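Local coordinates for autoinducer 2-binding protein LsrB (Clostridium saccharobutylicum DSM 13864, PDB 6DSP) that binds the quorum-sensing signal autoinducer-2 in a cleft between two lobes, as a receptor of the periplasmic solute-binding protein type, at residues V22-A34 against A74-V87. Sequence-based numbering, arbitrary orientation.
Sequences VTVTFIPKLTGNA and AVQQGTNAICLSSV. With PAV ((2R,4S)-2-methyl-2,3,3,4-tetrahydroxytetrahydrofuran), chain C.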
loop_
_atom_site.group_PDB
_atom_site.type_symbol
_atom_site.label_atom_id
_atom_site.label_comp_id
_atom_site.label_asym_id
_atom_site.label_seq_id
_atom_site.Cartn_x
_atom_site.Cartn_y
_atom_site.Cartn_z
ATOM N N VAL A 22 1.229 22.132 16.592
ATOM C CA VAL A 22 0.338 21.323 15.751
ATOM C C VAL A 22 0.512 19.856 16.062
ATOM O O VAL A 22 1.643 19.386 16.231
ATOM C CB VAL A 22 0.610 21.584 14.251
ATOM C CG1 VAL A 22 -0.219 20.686 13.382
ATOM C CG2 VAL A 22 0.341 23.038 13.923
ATOM N N THR A 23 -0.607 19.137 16.142
ATOM C CA THR A 23 -0.600 17.686 16.244
ATOM C C THR A 23 -1.299 17.111 15.022
ATOM O O THR A 23 -2.418 17.519 14.678
ATOM C CB THR A 23 -1.303 17.203 17.521
ATOM O OG1 THR A 23 -0.581 17.645 18.683
ATOM C CG2 THR A 23 -1.393 15.679 17.534
ATOM N N VAL A 24 -0.620 16.163 14.376
ATOM C CA VAL A 24 -1.196 15.347 13.306
ATOM C C VAL A 24 -1.441 13.949 13.850
ATOM O O VAL A 24 -0.520 13.322 14.385
ATOM C CB VAL A 24 -0.249 15.272 12.094
ATOM C CG1 VAL A 24 -0.875 14.406 11.005
ATOM C CG2 VAL A 24 0.088 16.669 11.575
ATOM N N THR A 25 -2.673 13.450 13.704
ATOM C CA THR A 25 -2.995 12.068 14.066
ATOM C C THR A 25 -2.755 11.201 12.831
ATOM O O THR A 25 -3.355 11.437 11.769
ATOM C CB THR A 25 -4.440 11.936 14.548
ATOM O OG1 THR A 25 -4.666 12.845 15.638
ATOM C CG2 THR A 25 -4.733 10.517 14.989
ATOM N N PHE A 26 -1.823 10.269 12.947
ATOM C CA PHE A 26 -1.391 9.432 11.832
ATOM C C PHE A 26 -2.051 8.074 12.018
ATOM O O PHE A 26 -1.765 7.369 13.001
ATOM C CB PHE A 26 0.140 9.339 11.850
ATOM C CG PHE A 26 0.752 8.562 10.700
ATOM C CD1 PHE A 26 0.394 8.831 9.384
ATOM C CD2 PHE A 26 1.755 7.634 10.923
ATOM C CE1 PHE A 26 1.050 8.182 8.323
ATOM C CE2 PHE A 26 2.378 6.977 9.868
ATOM C CZ PHE A 26 2.004 7.233 8.569
ATOM N N ILE A 27 -2.925 7.712 11.091
ATOM C CA ILE A 27 -3.783 6.539 11.244
ATOM C C ILE A 27 -3.420 5.503 10.180
ATOM O O ILE A 27 -3.537 5.781 8.977
ATOM C CB ILE A 27 -5.278 6.891 11.155
ATOM C CG1 ILE A 27 -5.631 7.986 12.176
ATOM C CG2 ILE A 27 -6.121 5.614 11.351
ATOM C CD1 ILE A 27 -7.062 8.492 12.087
ATOM N N PRO A 28 -2.993 4.302 10.580
ATOM C CA PRO A 28 -2.668 3.242 9.637
ATOM C C PRO A 28 -3.906 2.394 9.357
ATOM O O PRO A 28 -4.936 2.526 10.019
ATOM C CB PRO A 28 -1.670 2.406 10.445
ATOM C CG PRO A 28 -2.232 2.467 11.865
ATOM C CD PRO A 28 -2.716 3.893 11.986
ATOM N N LYS A 29 -3.792 1.510 8.358
ATOM C CA LYS A 29 -4.875 0.543 8.166
ATOM C C LYS A 29 -5.020 -0.371 9.376
ATOM O O LYS A 29 -6.142 -0.786 9.705
ATOM C CB LYS A 29 -4.638 -0.301 6.911
ATOM C CG LYS A 29 -4.828 0.420 5.623
ATOM C CD LYS A 29 -4.658 -0.553 4.433
ATOM C CE LYS A 29 -4.766 0.114 3.081
ATOM N NZ LYS A 29 -4.424 -0.889 2.023
ATOM N N LEU A 30 -3.910 -0.711 10.024
ATOM C CA LEU A 30 -3.878 -1.404 11.302
ATOM C C LEU A 30 -2.494 -1.208 11.890
ATOM O O LEU A 30 -1.524 -0.956 11.155
ATOM C CB LEU A 30 -4.170 -2.907 11.148
ATOM C CG LEU A 30 -3.122 -3.828 10.503
ATOM C CD1 LEU A 30 -3.567 -5.284 10.612
ATOM C CD2 LEU A 30 -2.886 -3.464 9.031
ATOM N N THR A 31 -2.409 -1.275 13.216
ATOM C CA THR A 31 -1.104 -1.262 13.869
ATOM C C THR A 31 -0.516 -2.675 13.902
ATOM O O THR A 31 -1.204 -3.660 13.636
ATOM C CB THR A 31 -1.226 -0.756 15.299
ATOM O OG1 THR A 31 -2.154 -1.574 15.998
ATOM C CG2 THR A 31 -1.722 0.701 15.309
ATOM N N GLY A 32 0.779 -2.778 14.194
ATOM C CA GLY A 32 1.369 -4.100 14.371
ATOM C C GLY A 32 1.603 -4.901 13.104
ATOM O O GLY A 32 1.776 -6.118 13.173
ATOM N N ASN A 33 1.485 -4.286 11.956
ATOM C CA ASN A 33 1.978 -4.787 10.687
ATOM C C ASN A 33 3.210 -3.971 10.326
ATOM O O ASN A 33 3.228 -2.750 10.515
ATOM C CB ASN A 33 0.879 -4.558 9.650
ATOM C CG ASN A 33 1.274 -4.973 8.243
ATOM O OD1 ASN A 33 1.932 -4.228 7.509
ATOM N ND2 ASN A 33 0.807 -6.143 7.831
ATOM N N ALA A 34 4.231 -4.650 9.814
ATOM C CA ALA A 34 5.533 -4.026 9.644
ATOM C C ALA A 34 5.489 -2.796 8.734
ATOM O O ALA A 34 6.224 -1.834 8.959
ATOM C CB ALA A 34 6.530 -5.050 9.111
ATOM N N ALA A 74 -9.912 11.164 17.874
ATOM C CA ALA A 74 -8.891 12.175 17.617
ATOM C C ALA A 74 -9.520 13.545 17.438
ATOM O O ALA A 74 -9.007 14.549 17.954
ATOM C CB ALA A 74 -8.081 11.780 16.382
ATOM N N VAL A 75 -10.657 13.605 16.752
ATOM C CA VAL A 75 -11.375 14.862 16.596
ATOM C C VAL A 75 -11.800 15.380 17.964
ATOM O O VAL A 75 -11.584 16.558 18.310
ATOM C CB VAL A 75 -12.588 14.680 15.652
ATOM C CG1 VAL A 75 -13.475 15.930 15.675
ATOM C CG2 VAL A 75 -12.103 14.375 14.227
ATOM N N GLN A 76 -12.387 14.495 18.770
ATOM C CA GLN A 76 -12.893 14.904 20.086
ATOM C C GLN A 76 -11.786 15.456 20.963
ATOM O O GLN A 76 -12.029 16.330 21.824
ATOM C CB GLN A 76 -13.493 13.687 20.785
ATOM C CG GLN A 76 -14.801 13.280 20.169
ATOM C CD GLN A 76 -15.270 11.906 20.560
ATOM O OE1 GLN A 76 -14.657 11.233 21.372
ATOM N NE2 GLN A 76 -16.369 11.479 19.968
ATOM N N GLN A 77 -10.581 14.920 20.814
ATOM C CA GLN A 77 -9.438 15.348 21.596
ATOM C C GLN A 77 -8.800 16.623 21.072
ATOM O O GLN A 77 -7.846 17.111 21.690
ATOM C CB GLN A 77 -8.416 14.223 21.655
ATOM C CG GLN A 77 -8.937 13.041 22.417
ATOM C CD GLN A 77 -7.948 11.904 22.446
ATOM O OE1 GLN A 77 -6.955 11.905 21.708
ATOM N NE2 GLN A 77 -8.195 10.933 23.323
ATOM N N GLY A 78 -9.307 17.176 19.966
ATOM C CA GLY A 78 -8.783 18.436 19.472
ATOM C C GLY A 78 -7.577 18.317 18.571
ATOM O O GLY A 78 -6.801 19.278 18.471
ATOM N N THR A 79 -7.402 17.179 17.885
ATOM C CA THR A 79 -6.284 17.091 16.965
ATOM C C THR A 79 -6.433 18.165 15.897
ATOM O O THR A 79 -7.546 18.591 15.552
ATOM C CB THR A 79 -6.200 15.704 16.315
ATOM O OG1 THR A 79 -4.907 15.580 15.722
ATOM C CG2 THR A 79 -7.280 15.494 15.216
ATOM N N ASN A 80 -5.306 18.609 15.360
ATOM C CA ASN A 80 -5.375 19.615 14.308
ATOM C C ASN A 80 -5.511 19.021 12.921
ATOM O O ASN A 80 -6.013 19.704 12.011
ATOM C CB ASN A 80 -4.123 20.499 14.344
ATOM C CG ASN A 80 -3.913 21.113 15.710
ATOM O OD1 ASN A 80 -2.995 20.740 16.430
ATOM N ND2 ASN A 80 -4.811 22.011 16.099
ATOM N N ALA A 81 -5.051 17.794 12.735
ATOM C CA ALA A 81 -5.014 17.207 11.401
ATOM C C ALA A 81 -5.018 15.704 11.548
ATOM O O ALA A 81 -4.596 15.165 12.569
ATOM C CB ALA A 81 -3.774 17.659 10.624
ATOM N N ILE A 82 -5.444 15.031 10.477
ATOM C CA ILE A 82 -5.419 13.581 10.353
ATOM C C ILE A 82 -4.717 13.255 9.046
ATOM O O ILE A 82 -4.959 13.913 8.028
ATOM C CB ILE A 82 -6.852 13.020 10.338
ATOM C CG1 ILE A 82 -7.488 13.134 11.738
ATOM C CG2 ILE A 82 -6.889 11.594 9.812
ATOM C CD1 ILE A 82 -8.994 12.891 11.748
ATOM N N CYS A 83 -3.877 12.237 9.074
ATOM C CA CYS A 83 -3.335 11.647 7.853
ATOM C C CYS A 83 -3.618 10.155 7.932
ATOM O O CYS A 83 -3.017 9.450 8.754
ATOM C CB CYS A 83 -1.841 11.936 7.699
ATOM S SG CYS A 83 -1.225 11.276 6.112
ATOM N N LEU A 84 -4.540 9.693 7.090
ATOM C CA LEU A 84 -5.172 8.372 7.175
ATOM C C LEU A 84 -4.846 7.505 5.969
ATOM O O LEU A 84 -4.933 7.977 4.828
ATOM C CB LEU A 84 -6.715 8.548 7.206
ATOM C CG LEU A 84 -7.603 7.319 7.026
ATOM C CD1 LEU A 84 -7.503 6.424 8.240
ATOM C CD2 LEU A 84 -9.030 7.725 6.763
ATOM N N SER A 85 -4.572 6.230 6.216
ATOM C CA SER A 85 -4.612 5.202 5.169
ATOM C C SER A 85 -5.864 4.360 5.406
ATOM O O SER A 85 -6.016 3.740 6.472
ATOM C CB SER A 85 -3.375 4.312 5.199
ATOM O OG SER A 85 -3.549 3.305 4.207
ATOM N N SER A 86 -6.772 4.397 4.445
ATOM C CA SER A 86 -8.119 3.862 4.622
ATOM C C SER A 86 -8.235 2.390 4.230
ATOM O O SER A 86 -7.761 1.992 3.154
ATOM C CB SER A 86 -9.052 4.716 3.761
ATOM O OG SER A 86 -10.324 4.161 3.651
ATOM N N VAL A 87 -8.900 1.596 5.089
ATOM C CA VAL A 87 -9.212 0.208 4.738
ATOM C C VAL A 87 -10.436 0.100 3.832
ATOM O O VAL A 87 -10.595 -0.916 3.150
ATOM C CB VAL A 87 -9.379 -0.690 5.966
ATOM C CG1 VAL A 87 -8.167 -0.686 6.849
ATOM C CG2 VAL A 87 -10.572 -0.313 6.741
HETATM O O2 PAV C . 0.584 -3.333 -0.279
HETATM C C2 PAV C . 0.582 -2.561 0.940
HETATM C C1 PAV C . 2.003 -2.329 1.500
HETATM O O5 PAV C . -0.035 -3.515 1.970
HETATM C C5 PAV C . -0.573 -2.742 2.953
HETATM C C4 PAV C . -0.530 -1.279 2.476
HETATM O O4 PAV C . -1.768 -0.629 2.746
HETATM C C3 PAV C . -0.209 -1.449 0.988
HETATM O O3 PAV C . 0.488 -0.333 0.506
HETATM O O13 PAV C . -1.394 -1.669 0.257
#
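F26 brings its ring atom CD1 to 4.2 Å from C83 CB, with the C83 carbonyl oxygen approaching the ring obliquely; W109 of strand 105-109 meets the same ring with planes about 35° apart. A second flat group, the N80 amide, turns OD1 onto T23 N: at 2.9 Å and 167° at the hydrogen, the bond lies in the carbonyl plane on a lone pair and ties the carboxamide to the start of strand 23-27. From T25 onward, T25 N to A81 O (2.8 Å), C83 N to T25 O, I27 N to C83 O and S85 N to I27 O define parallel pairing. Strand 53-56, helix 64-76 and strand 81-84 form a beta-alpha-beta crossover of the Rossmann-like lobe of a periplasmic binding protein, passing over strand 23-27, which lies between the two strands. On the face carrying T25, I27, I82 and L84, T79 chi1 of -165° swings OG1 away from its own N to hydrogen-bond T25 OG1 at 2.7 Å; A74 CB packs 3.8 Å from T25 CG2. Farther along, I27 CG2 presses tightly on L84 CD1 (3.5 Å). Past the strand ends, K29 runs extended alongside S85 OG, which D110 binds, and its NZ donates to PAV O4 (2.8 Å) while forming a salt bridge with D167.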